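Local coordinates for protein serpin-ZX (Arabidopsis thaliana, PDB 3LE2) that inhibits metacaspase-9 through cleavage of its reactive center loop and covalent binding, and limits the activity of the death-promoting protease RD21, at residues K21-T26 with F284-D289; Q58-L63 with D69-F74; A81-G86 with V381-G386; T165-A170 with E307-M312. One frame throughout, in Å; residues are numbered along the deposited sequence. Where two conformers were deposited one is given.

Contact 1. Residues K21-T26 with F284-D289; sequences KHVITT and FSFGFD
Val-23 meets two phenylalanines of the strand, one with each of its methyl groups. CG1 lies 4.0 Å from CZ of Phe-286, where the two side chains slide past each other in opposite directions, while CG2 comes within 3.9 Å of CE2 of Phe-288, whose side chain crosses it at about a right angle. Both methyls approach their rings obliquely. The valine can serve two rings because its chi1 of 171° places CG1 anti to the backbone N, leaving CG2 beside that nitrogen, so that the fork opens toward the strand. A branched residue this short suits a helix that packs close against large aromatics.

The pairing belongs to the serpin core: helix 5-25, the first helix of the fold, lies near strand 277-289, which pairs with strand 326-335 in the large sheet that can take up the reactive center loop. Phe-286 and Phe-288, two residues apart, point to the same side of the strand, and Gly-287 separates them. Their rings also touch Ile-34 and Phe-35 respectively, on strand 33-35, and backbone bonds tie Phe-286 to Ala-331 and Phe-288 to His-329 on the neighbouring strand.

On the helix, Val-23 O takes two bonds as the last turn ends: one from Thr-26 N at 2.9 Å, and one from Thr-26 OG1 at 2.7 Å, which reaches a lone pair in the carbonyl plane. Threonine is apt here, since its hydroxyl can fold back onto the chain. At the strand's end, Asp-289 OD1 accepts from Ser-291 N and caps the turn leading into helix 291-296.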
loop_
_atom_site.group_PDB
_atom_site.type_symbol
_atom_site.label_atom_id
_atom_site.label_comp_id
_atom_site.label_asym_id
_atom_site.label_seq_id
_atom_site.Cartn_x
_atom_site.Cartn_y
_atom_site.Cartn_z
ATOM N N LYS A 21 -3.409 -10.681 3.041
ATOM C CA LYS A 21 -3.999 -12.012 2.906
ATOM C C LYS A 21 -5.495 -11.935 3.162
ATOM O O LYS A 21 -6.295 -12.455 2.383
ATOM C CB LYS A 21 -3.347 -12.998 3.885
ATOM C CG LYS A 21 -3.907 -14.430 3.857
ATOM C CD LYS A 21 -3.485 -15.204 2.610
ATOM C CE LYS A 21 -3.923 -16.667 2.685
ATOM N NZ LYS A 21 -3.523 -17.481 1.493
ATOM N N HIS A 22 -5.873 -11.285 4.257
ATOM C CA HIS A 22 -7.292 -11.153 4.597
ATOM C C HIS A 22 -8.080 -10.330 3.577
ATOM O O HIS A 22 -9.223 -10.644 3.303
ATOM C CB HIS A 22 -7.478 -10.577 6.001
ATOM C CG HIS A 22 -7.100 -11.528 7.095
ATOM N ND1 HIS A 22 -7.937 -11.818 8.153
ATOM C CD2 HIS A 22 -5.978 -12.262 7.292
ATOM C CE1 HIS A 22 -7.342 -12.683 8.958
ATOM N NE2 HIS A 22 -6.152 -12.971 8.457
ATOM N N VAL A 23 -7.484 -9.273 3.033
ATOM C CA VAL A 23 -8.158 -8.512 1.982
ATOM C C VAL A 23 -8.401 -9.400 0.766
ATOM O O VAL A 23 -9.511 -9.463 0.241
ATOM C CB VAL A 23 -7.362 -7.281 1.542
ATOM C CG1 VAL A 23 -8.007 -6.651 0.299
ATOM C CG2 VAL A 23 -7.238 -6.276 2.686
ATOM N N ILE A 24 -7.368 -10.109 0.336
ATOM C CA ILE A 24 -7.504 -11.019 -0.790
ATOM C C ILE A 24 -8.603 -12.056 -0.570
ATOM O O ILE A 24 -9.254 -12.493 -1.518
ATOM C CB ILE A 24 -6.157 -11.697 -1.117
ATOM C CG1 ILE A 24 -5.165 -10.631 -1.595
ATOM C CG2 ILE A 24 -6.330 -12.778 -2.190
ATOM C CD1 ILE A 24 -3.717 -11.077 -1.617
ATOM N N THR A 25 -8.816 -12.453 0.677
ATOM C CA THR A 25 -9.845 -13.445 0.987
ATOM C C THR A 25 -11.247 -12.912 0.666
ATOM O O THR A 25 -12.138 -13.678 0.328
ATOM C CB THR A 25 -9.766 -13.914 2.463
ATOM O OG1 THR A 25 -8.587 -14.702 2.647
ATOM C CG2 THR A 25 -10.960 -14.765 2.831
ATOM N N THR A 26 -11.414 -11.594 0.741
ATOM C CA THR A 26 -12.714 -10.950 0.534
ATOM C C THR A 26 -13.030 -10.621 -0.928
ATOM O O THR A 26 -14.112 -10.121 -1.226
ATOM C CB THR A 26 -12.835 -9.615 1.332
ATOM O OG1 THR A 26 -12.019 -8.620 0.712
ATOM C CG2 THR A 26 -12.403 -9.783 2.802
ATOM N N PHE A 284 -4.507 -0.643 -12.677
ATOM C CA PHE A 284 -5.781 -0.743 -11.993
ATOM C C PHE A 284 -5.835 0.029 -10.685
ATOM O O PHE A 284 -4.805 0.409 -10.124
ATOM C CB PHE A 284 -6.167 -2.207 -11.763
ATOM C CG PHE A 284 -5.236 -2.945 -10.840
ATOM C CD1 PHE A 284 -4.131 -3.617 -11.341
ATOM C CD2 PHE A 284 -5.473 -2.972 -9.468
ATOM C CE1 PHE A 284 -3.272 -4.313 -10.484
ATOM C CE2 PHE A 284 -4.615 -3.652 -8.606
ATOM C CZ PHE A 284 -3.519 -4.332 -9.112
ATOM N N SER A 285 -7.050 0.267 -10.207
ATOM C CA SER A 285 -7.239 0.872 -8.908
ATOM C C SER A 285 -8.000 -0.121 -8.034
ATOM O O SER A 285 -8.553 -1.108 -8.521
ATOM C CB SER A 285 -8.014 2.180 -9.034
ATOM O OG SER A 285 -9.363 1.918 -9.383
ATOM N N PHE A 286 -8.025 0.135 -6.736
ATOM C CA PHE A 286 -8.679 -0.782 -5.829
ATOM C C PHE A 286 -9.081 -0.029 -4.578
ATOM O O PHE A 286 -8.325 0.792 -4.065
ATOM C CB PHE A 286 -7.769 -1.972 -5.487
ATOM C CG PHE A 286 -8.409 -2.963 -4.563
ATOM C CD1 PHE A 286 -9.158 -4.010 -5.066
ATOM C CD2 PHE A 286 -8.291 -2.822 -3.183
ATOM C CE1 PHE A 286 -9.771 -4.904 -4.212
ATOM C CE2 PHE A 286 -8.898 -3.710 -2.323
ATOM C CZ PHE A 286 -9.636 -4.758 -2.830
ATOM N N GLY A 287 -10.286 -0.292 -4.105
ATOM C CA GLY A 287 -10.791 0.413 -2.951
ATOM C C GLY A 287 -11.574 -0.527 -2.067
ATOM O O GLY A 287 -12.185 -1.507 -2.534
ATOM N N PHE A 288 -11.565 -0.233 -0.775
ATOM C CA PHE A 288 -12.311 -1.059 0.146
ATOM C C PHE A 288 -12.515 -0.328 1.446
ATOM O O PHE A 288 -11.833 0.665 1.732
ATOM C CB PHE A 288 -11.628 -2.426 0.337
ATOM C CG PHE A 288 -10.353 -2.387 1.157
ATOM C CD1 PHE A 288 -9.180 -1.853 0.641
ATOM C CD2 PHE A 288 -10.327 -2.917 2.441
ATOM C CE1 PHE A 288 -8.000 -1.832 1.396
ATOM C CE2 PHE A 288 -9.158 -2.900 3.203
ATOM C CZ PHE A 288 -7.992 -2.351 2.680
ATOM N N ASP A 289 -13.487 -0.803 2.210
ATOM C CA ASP A 289 -13.695 -0.357 3.576
ATOM C C ASP A 289 -12.910 -1.309 4.477
ATOM O O ASP A 289 -13.250 -2.487 4.589
ATOM C CB ASP A 289 -15.189 -0.410 3.907
ATOM C CG ASP A 289 -15.492 0.027 5.336
ATOM O OD1 ASP A 289 -14.543 0.200 6.138
ATOM O OD2 ASP A 289 -16.691 0.194 5.653
#

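Contact 2. Residues Q58-L63 with D69-F74; sequences QILSFL and DQLNSF
Two consecutive helices of the serpin fold, 54-63 and 68-83, joined by a short connection, pack here through three leucines: Leu-60 and Leu-63 on the first helix and Leu-71 on the second. Leu-71 does most of the work, reaching out between the two others. Its CD1 is shared, lying 3.7 Å from CD2 of Leu-60 and 3.8 Å from CD1 of Leu-63. The side chain of Leu-63 crosses it at about a right angle; that of Leu-60 leaves its helix along the flank and turns its outer end inward. A chi2 of 174° extends CD1 of Leu-71 away from its own backbone, with CD2 branching to the side; the nearest CA atoms of the two segments, those of Leu-60 and Leu-71, are 8.2 Å apart. Leucine fits all three places, for it is long enough to span that gap and its forked end offers two methyls to different neighbours. The cluster is buried, with helix 37-49 contributing Asn-41 against Leu-63 and Ser-45 against Leu-71. Beside CD1, the second methyl of Leu-71 also engages Leu-63, its CD2 standing 3.9 Å from CB near the root of that side chain.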
loop_
_atom_site.group_PDB
_atom_site.type_symbol
_atom_site.label_atom_id
_atom_site.label_comp_id
_atom_site.label_asym_id
_atom_site.label_seq_id
_atom_site.Cartn_x
_atom_site.Cartn_y
_atom_site.Cartn_z
ATOM N N GLN A 58 -5.304 -2.000 22.330
ATOM C CA GLN A 58 -5.467 -2.991 21.279
ATOM C C GLN A 58 -4.885 -2.491 19.964
ATOM O O GLN A 58 -4.329 -3.264 19.185
ATOM C CB GLN A 58 -6.931 -3.377 21.110
ATOM C CG GLN A 58 -7.133 -4.683 20.393
ATOM C CD GLN A 58 -8.593 -4.944 20.102
ATOM O OE1 GLN A 58 -9.184 -5.881 20.642
ATOM N NE2 GLN A 58 -9.193 -4.103 19.255
ATOM N N ILE A 59 -4.997 -1.191 19.728
ATOM C CA ILE A 59 -4.471 -0.609 18.505
ATOM C C ILE A 59 -2.958 -0.464 18.639
ATOM O O ILE A 59 -2.207 -0.788 17.718
ATOM C CB ILE A 59 -5.142 0.753 18.202
ATOM C CG1 ILE A 59 -6.658 0.584 18.096
ATOM C CG2 ILE A 59 -4.597 1.375 16.921
ATOM C CD1 ILE A 59 -7.404 1.904 18.075
ATOM N N LEU A 60 -2.516 0.005 19.803
ATOM C CA LEU A 60 -1.087 0.149 20.071
ATOM C C LEU A 60 -0.334 -1.148 19.784
ATOM O O LEU A 60 0.744 -1.130 19.191
ATOM C CB LEU A 60 -0.839 0.582 21.518
ATOM C CG LEU A 60 -1.060 2.057 21.832
ATOM C CD1 LEU A 60 -0.779 2.336 23.299
ATOM C CD2 LEU A 60 -0.171 2.900 20.943
ATOM N N SER A 61 -0.904 -2.270 20.213
ATOM C CA SER A 61 -0.260 -3.565 20.027
ATOM C C SER A 61 -0.344 -4.014 18.575
ATOM O O SER A 61 0.544 -4.710 18.082
ATOM C CB SER A 61 -0.870 -4.619 20.956
ATOM O OG SER A 61 -0.667 -4.264 22.317
ATOM N N PHE A 62 -1.404 -3.606 17.884
ATOM C CA PHE A 62 -1.557 -3.961 16.481
ATOM C C PHE A 62 -0.499 -3.255 15.641
ATOM O O PHE A 62 -0.020 -3.787 14.638
ATOM C CB PHE A 62 -2.955 -3.596 15.984
ATOM C CG PHE A 62 -3.203 -3.966 14.546
ATOM C CD1 PHE A 62 -3.713 -5.215 14.214
ATOM C CD2 PHE A 62 -2.929 -3.064 13.525
ATOM C CE1 PHE A 62 -3.947 -5.561 12.881
ATOM C CE2 PHE A 62 -3.163 -3.398 12.192
ATOM C CZ PHE A 62 -3.670 -4.651 11.871
ATOM N N LEU A 63 -0.132 -2.056 16.073
ATOM C CA LEU A 63 0.717 -1.186 15.280
ATOM C C LEU A 63 2.179 -1.256 15.686
ATOM O O LEU A 63 3.031 -0.648 15.034
ATOM C CB LEU A 63 0.205 0.256 15.379
ATOM C CG LEU A 63 -1.101 0.536 14.635
ATOM C CD1 LEU A 63 -1.588 1.960 14.921
ATOM C CD2 LEU A 63 -0.914 0.282 13.131
ATOM N N ASP A 69 2.152 8.711 21.582
ATOM C CA ASP A 69 3.222 9.643 21.247
ATOM C C ASP A 69 4.184 9.041 20.229
ATOM O O ASP A 69 4.595 9.710 19.281
ATOM C CB ASP A 69 3.975 10.075 22.503
ATOM C CG ASP A 69 3.244 11.159 23.274
ATOM O OD1 ASP A 69 2.126 11.543 22.860
ATOM O OD2 ASP A 69 3.793 11.633 24.293
ATOM N N GLN A 70 4.542 7.779 20.430
ATOM C CA GLN A 70 5.400 7.082 19.490
ATOM C C GLN A 70 4.720 7.019 18.127
ATOM O O GLN A 70 5.338 7.326 17.108
ATOM C CB GLN A 70 5.733 5.669 19.980
ATOM C CG GLN A 70 6.814 5.582 21.058
ATOM C CD GLN A 70 7.337 4.155 21.225
ATOM O OE1 GLN A 70 6.984 3.460 22.183
ATOM N NE2 GLN A 70 8.170 3.708 20.276
ATOM N N LEU A 71 3.447 6.632 18.099
ATOM C CA LEU A 71 2.743 6.598 16.825
ATOM C C LEU A 71 2.790 7.953 16.158
ATOM O O LEU A 71 3.205 8.059 15.001
ATOM C CB LEU A 71 1.299 6.170 16.996
ATOM C CG LEU A 71 1.091 4.688 17.249
ATOM C CD1 LEU A 71 -0.392 4.413 17.555
ATOM C CD2 LEU A 71 1.591 3.882 16.057
ATOM N N ASN A 72 2.366 8.983 16.895
ATOM C CA ASN A 72 2.267 10.343 16.358
ATOM C C ASN A 72 3.548 10.780 15.650
ATOM O O ASN A 72 3.505 11.301 14.535
ATOM C CB ASN A 72 1.898 11.346 17.463
ATOM C CG ASN A 72 0.468 11.170 17.972
ATOM O OD1 ASN A 72 -0.373 10.539 17.320
ATOM N ND2 ASN A 72 0.185 11.740 19.142
ATOM N N SER A 73 4.682 10.536 16.307
ATOM C CA SER A 73 5.992 10.924 15.808
ATOM C C SER A 73 6.430 10.099 14.614
ATOM O O SER A 73 6.996 10.630 13.663
ATOM C CB SER A 73 7.051 10.752 16.910
ATOM O OG SER A 73 6.682 11.434 18.090
ATOM N N PHE A 74 6.223 8.789 14.694
ATOM C CA PHE A 74 6.595 7.903 13.600
ATOM C C PHE A 74 5.868 8.380 12.346
ATOM O O PHE A 74 6.425 8.402 11.250
ATOM C CB PHE A 74 6.240 6.454 13.943
ATOM C CG PHE A 74 6.398 5.492 12.795
ATOM C CD1 PHE A 74 7.647 5.162 12.316
ATOM C CD2 PHE A 74 5.290 4.897 12.215
ATOM C CE1 PHE A 74 7.793 4.263 11.271
ATOM C CE2 PHE A 74 5.430 4.005 11.168
ATOM C CZ PHE A 74 6.682 3.685 10.694
#

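Contact 3. Residues A81-G86 with V381-G386; sequences AVLADG and VVLFIG
Val-82 and Leu-83, in the last turn of helix 68-83, meet Val-381 and Leu-383 of the segment 381-386, the valine's two pairs being turned one way and the leucine pair another. Val-82 lies aslant to both of its partners, yet uses a single methyl: CG1 is 3.8 Å from CD1 of Leu-383 and 4.0 Å from CG1 of Val-381. It gets there because chi1 of 167° sets CG1 opposite the backbone N, aimed at the strand. Leu-83 and Leu-383 instead run past one another in opposite senses, the closest atoms being CD2 of Leu-83 and CG of Leu-383, a looser 4.2 Å. Both leucines leave the backbone along the flank and bring only their ends closer, a reach that the valines, directed straight across, do not need. A classic beta bulge shapes the strand side: Leu-383 and Phe-384 both face Val-374, and Leu-383 has helical backbone angles. Beyond, Leu-83 rests on Leu-173 and Leu-383 on Phe-175, both of strand 167-176, so the helix end is fitted into the buried core of the serpin body. Since all the meeting groups are aliphatic, the two segments cohere through dispersion and the exclusion of water, which constrains shape more than exact direction.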
loop_
_atom_site.group_PDB
_atom_site.type_symbol
_atom_site.label_atom_id
_atom_site.label_comp_id
_atom_site.label_asym_id
_atom_site.label_seq_id
_atom_site.Cartn_x
_atom_site.Cartn_y
_atom_site.Cartn_z
ATOM N N ALA A 81 7.267 11.810 5.513
ATOM C CA ALA A 81 8.423 12.075 4.665
ATOM C C ALA A 81 8.471 11.037 3.548
ATOM O O ALA A 81 8.922 11.318 2.436
ATOM C CB ALA A 81 9.731 12.058 5.473
ATOM N N VAL A 82 8.017 9.830 3.863
ATOM C CA VAL A 82 8.011 8.740 2.900
ATOM C C VAL A 82 6.859 8.944 1.910
ATOM O O VAL A 82 6.974 8.623 0.733
ATOM C CB VAL A 82 7.868 7.380 3.605
ATOM C CG1 VAL A 82 7.536 6.265 2.590
ATOM C CG2 VAL A 82 9.140 7.053 4.386
ATOM N N LEU A 83 5.760 9.506 2.397
ATOM C CA LEU A 83 4.562 9.676 1.586
ATOM C C LEU A 83 4.537 11.003 0.832
ATOM O O LEU A 83 3.652 11.229 0.028
ATOM C CB LEU A 83 3.308 9.543 2.447
ATOM C CG LEU A 83 3.036 8.126 2.944
ATOM C CD1 LEU A 83 1.645 8.009 3.523
ATOM C CD2 LEU A 83 3.249 7.120 1.810
ATOM N N ALA A 84 5.517 11.862 1.096
ATOM C CA ALA A 84 5.615 13.160 0.444
ATOM C C ALA A 84 5.812 12.993 -1.051
ATOM O O ALA A 84 6.409 12.021 -1.494
ATOM C CB ALA A 84 6.781 13.967 1.039
ATOM N N ASP A 85 5.315 13.949 -1.826
ATOM C CA ASP A 85 5.530 13.953 -3.267
ATOM C C ASP A 85 7.016 14.143 -3.576
ATOM O O ASP A 85 7.706 14.939 -2.935
ATOM C CB ASP A 85 4.715 15.078 -3.903
ATOM C CG ASP A 85 4.819 15.087 -5.415
ATOM O OD1 ASP A 85 5.192 14.050 -6.008
ATOM O OD2 ASP A 85 4.519 16.142 -6.010
ATOM N N GLY A 86 7.518 13.416 -4.559
ATOM C CA GLY A 86 8.921 13.534 -4.882
ATOM C C GLY A 86 9.138 14.195 -6.218
ATOM O O GLY A 86 10.275 14.436 -6.613
ATOM N N VAL A 381 9.909 1.274 4.923
ATOM C CA VAL A 381 8.455 1.433 4.954
ATOM C C VAL A 381 7.795 0.931 3.647
ATOM O O VAL A 381 8.289 1.184 2.546
ATOM C CB VAL A 381 8.064 2.912 5.250
ATOM C CG1 VAL A 381 6.583 3.195 4.913
ATOM C CG2 VAL A 381 8.371 3.272 6.707
ATOM N N VAL A 382 6.682 0.211 3.777
ATOM C CA VAL A 382 5.964 -0.324 2.610
ATOM C C VAL A 382 4.809 0.588 2.177
ATOM O O VAL A 382 3.880 0.803 2.948
ATOM C CB VAL A 382 5.411 -1.734 2.932
ATOM C CG1 VAL A 382 4.501 -2.265 1.806
ATOM C CG2 VAL A 382 6.572 -2.691 3.250
ATOM N N LEU A 383 4.864 1.125 0.954
ATOM C CA LEU A 383 3.761 1.950 0.424
ATOM C C LEU A 383 2.568 1.144 -0.060
ATOM O O LEU A 383 1.428 1.545 0.150
ATOM C CB LEU A 383 4.219 2.835 -0.739
ATOM C CG LEU A 383 5.029 4.065 -0.369
ATOM C CD1 LEU A 383 6.434 3.622 0.081
ATOM C CD2 LEU A 383 5.104 5.000 -1.560
ATOM N N PHE A 384 2.834 0.037 -0.750
ATOM C CA PHE A 384 1.765 -0.746 -1.375
ATOM C C PHE A 384 2.054 -2.226 -1.268
ATOM O O PHE A 384 3.204 -2.645 -1.400
ATOM C CB PHE A 384 1.640 -0.429 -2.878
ATOM C CG PHE A 384 1.179 0.968 -3.187
ATOM C CD1 PHE A 384 -0.131 1.356 -2.931
ATOM C CD2 PHE A 384 2.044 1.885 -3.779
ATOM C CE1 PHE A 384 -0.565 2.641 -3.240
ATOM C CE2 PHE A 384 1.617 3.169 -4.082
ATOM C CZ PHE A 384 0.310 3.549 -3.809
ATOM N N ILE A 385 1.000 -3.004 -1.045
ATOM C CA ILE A 385 1.023 -4.449 -1.243
ATOM C C ILE A 385 -0.125 -4.798 -2.189
ATOM O O ILE A 385 -1.202 -4.209 -2.113
ATOM C CB ILE A 385 0.827 -5.218 0.081
ATOM C CG1 ILE A 385 1.883 -4.808 1.103
ATOM C CG2 ILE A 385 0.841 -6.744 -0.156
ATOM C CD1 ILE A 385 1.679 -5.421 2.476
ATOM N N GLY A 386 0.100 -5.744 -3.093
ATOM C CA GLY A 386 -0.941 -6.104 -4.039
ATOM C C GLY A 386 -0.748 -7.482 -4.642
ATOM O O GLY A 386 0.266 -8.153 -4.418
#

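Contact 4. Residues T165-A170 with E307-M312; sequences TKLIFA and EGLTEM
Extended torsions send Leu-167 and Met-312 toward each other: in both, CG stands opposite the backbone N (chi1 177° and -160°), and the methionine keeps straight through chi2 (179°) before bending at chi3. The two side chains therefore meet tip to tip, with CD2 of Leu-167 only 3.5 Å from SD of Met-312. The bend at chi3 leaves CE of Met-312 beside CD1 of Leu-309, 3.8 Å away. CD2 of Leu-167 thus meets both loop partners, SD of Met-312 and, 3.7 Å away, CD1 of Leu-309, the two leucines crossing aslant. The closest CA atoms of the two segments, those of Leu-167 and Leu-309, are 10.4 Å apart. Methionine suits its place because a long, unbranched, flexible chain with a polarisable sulfur can reach across a similarly wide gap.

Phe-169, two residues on, adds a looser flank, its ring passing 4.5 Å from the methionine end at CZ and CE. The loop reaches this course partly through Gly-308, whose positive phi would jam a CB against the carbonyl of Glu-307; the glycine itself is poorly ordered. Leu-309 also packs on Ile-47 of helix 37-49 and on Val-324. On the strand side, Ser-325 OG accepts from the backbone N of both Lys-166 and Leu-167, holding the start of the strand. Hydrophobic closure of this sort covers the first residues of strand 167-176, which runs parallel to strand 326-335 as its direct neighbour, the arrangement typical of the native, stressed serpin before the reactive center loop has inserted between these two strands.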
loop_
_atom_site.group_PDB
_atom_site.type_symbol
_atom_site.label_atom_id
_atom_site.label_comp_id
_atom_site.label_asym_id
_atom_site.label_seq_id
_atom_site.Cartn_x
_atom_site.Cartn_y
_atom_site.Cartn_z
ATOM N N THR A 165 -24.670 6.388 9.714
ATOM C CA THR A 165 -23.226 6.612 9.716
ATOM C C THR A 165 -22.847 7.696 10.713
ATOM O O THR A 165 -23.429 8.774 10.713
ATOM C CB THR A 165 -22.710 7.005 8.325
ATOM O OG1 THR A 165 -22.866 5.898 7.432
ATOM C CG2 THR A 165 -21.254 7.379 8.400
ATOM N N LYS A 166 -21.875 7.399 11.567
ATOM C CA LYS A 166 -21.478 8.334 12.618
ATOM C C LYS A 166 -20.076 8.856 12.422
ATOM O O LYS A 166 -19.848 10.058 12.535
ATOM C CB LYS A 166 -21.607 7.688 13.997
ATOM C CG LYS A 166 -23.046 7.303 14.355
ATOM C CD LYS A 166 -23.969 8.531 14.377
ATOM C CE LYS A 166 -25.409 8.131 14.660
ATOM N NZ LYS A 166 -26.376 9.243 14.380
ATOM N N LEU A 167 -19.137 7.953 12.130
ATOM C CA LEU A 167 -17.727 8.327 12.006
ATOM C C LEU A 167 -17.013 7.541 10.919
ATOM O O LEU A 167 -16.957 6.310 10.957
ATOM C CB LEU A 167 -16.994 8.142 13.342
ATOM C CG LEU A 167 -15.493 8.417 13.351
ATOM C CD1 LEU A 167 -15.157 9.876 13.076
ATOM C CD2 LEU A 167 -14.915 7.984 14.676
ATOM N N ILE A 168 -16.464 8.259 9.946
ATOM C CA ILE A 168 -15.736 7.626 8.853
ATOM C C ILE A 168 -14.356 8.238 8.627
ATOM O O ILE A 168 -14.101 9.400 8.965
ATOM C CB ILE A 168 -16.517 7.706 7.524
ATOM C CG1 ILE A 168 -16.614 9.162 7.054
ATOM C CG2 ILE A 168 -17.884 7.047 7.669
ATOM C CD1 ILE A 168 -17.198 9.335 5.666
ATOM N N PHE A 169 -13.469 7.442 8.049
ATOM C CA PHE A 169 -12.191 7.942 7.606
ATOM C C PHE A 169 -12.085 7.690 6.111
ATOM O O PHE A 169 -12.507 6.649 5.616
ATOM C CB PHE A 169 -11.069 7.263 8.375
ATOM C CG PHE A 169 -11.042 7.643 9.821
ATOM C CD1 PHE A 169 -10.343 8.767 10.245
ATOM C CD2 PHE A 169 -11.748 6.904 10.756
ATOM C CE1 PHE A 169 -10.334 9.127 11.577
ATOM C CE2 PHE A 169 -11.741 7.262 12.083
ATOM C CZ PHE A 169 -11.035 8.372 12.496
ATOM N N ALA A 170 -11.560 8.656 5.380
ATOM C CA ALA A 170 -11.380 8.460 3.959
ATOM C C ALA A 170 -9.926 8.705 3.668
ATOM O O ALA A 170 -9.384 9.751 4.025
ATOM C CB ALA A 170 -12.272 9.402 3.147
ATOM N N GLU A 307 -16.128 -0.179 24.169
ATOM C CA GLU A 307 -15.248 0.830 24.753
ATOM C C GLU A 307 -15.628 2.207 24.224
ATOM O O GLU A 307 -16.123 3.069 24.957
ATOM C CB GLU A 307 -13.784 0.545 24.395
ATOM C CG GLU A 307 -13.088 -0.493 25.258
ATOM C CD GLU A 307 -12.826 0.016 26.652
ATOM O OE1 GLU A 307 -11.690 0.464 26.908
ATOM O OE2 GLU A 307 -13.755 -0.027 27.487
ATOM N N GLY A 308 -15.387 2.401 22.933
ATOM C CA GLY A 308 -15.668 3.670 22.301
ATOM C C GLY A 308 -14.437 4.548 22.188
ATOM O O GLY A 308 -13.327 4.183 22.599
ATOM N N LEU A 309 -14.659 5.727 21.622
ATOM C CA LEU A 309 -13.603 6.687 21.377
ATOM C C LEU A 309 -13.901 7.928 22.202
ATOM O O LEU A 309 -14.511 8.897 21.727
ATOM C CB LEU A 309 -13.545 7.002 19.887
ATOM C CG LEU A 309 -13.411 5.736 19.038
ATOM C CD1 LEU A 309 -13.869 5.975 17.614
ATOM C CD2 LEU A 309 -11.974 5.237 19.084
ATOM N N THR A 310 -13.464 7.873 23.454
ATOM C CA THR A 310 -13.810 8.875 24.448
ATOM C C THR A 310 -12.883 10.084 24.397
ATOM O O THR A 310 -13.159 11.111 25.015
ATOM C CB THR A 310 -13.805 8.259 25.859
ATOM O OG1 THR A 310 -12.569 7.562 26.077
ATOM C CG2 THR A 310 -14.959 7.275 26.004
ATOM N N GLU A 311 -11.794 9.964 23.646
ATOM C CA GLU A 311 -10.855 11.072 23.495
ATOM C C GLU A 311 -10.996 11.798 22.156
ATOM O O GLU A 311 -10.147 12.599 21.779
ATOM C CB GLU A 311 -9.415 10.575 23.663
ATOM C CG GLU A 311 -9.127 9.968 25.035
ATOM C CD GLU A 311 -9.630 10.843 26.173
ATOM O OE1 GLU A 311 -9.198 12.018 26.270
ATOM O OE2 GLU A 311 -10.461 10.351 26.965
ATOM N N MET A 312 -12.070 11.529 21.434
ATOM C CA MET A 312 -12.177 12.075 20.092
ATOM C C MET A 312 -13.198 13.222 20.003
ATOM O O MET A 312 -12.962 14.239 19.338
ATOM C CB MET A 312 -12.513 10.949 19.126
ATOM C CG MET A 312 -12.192 11.241 17.684
ATOM S SD MET A 312 -12.618 9.817 16.665
ATOM C CE MET A 312 -11.236 8.709 16.989
#

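Contacts 1 and 4 engage strands 277-289 and 167-176, which pair with strand 326-335 from its two edges; their centres are about 23 Å apart. Contacts 2 and 3 share helix 68-83: contact 2 lies near its beginning and contact 3 at its end, about 18 Å away between centres. Contact 2 is also about 17 Å from contact 4 between centres, and helix 37-49 touches residues of both. Contacts 3 and 4, with centres about 26 Å apart, are the most widely separated pair, although strand 167-176 supplies one side of contact 4 and its Leu-173 and Phe-175 touch contact 3. All four lie away from the reactive bond Arg-353–Gly-354, in the body that carries the inhibitory loop.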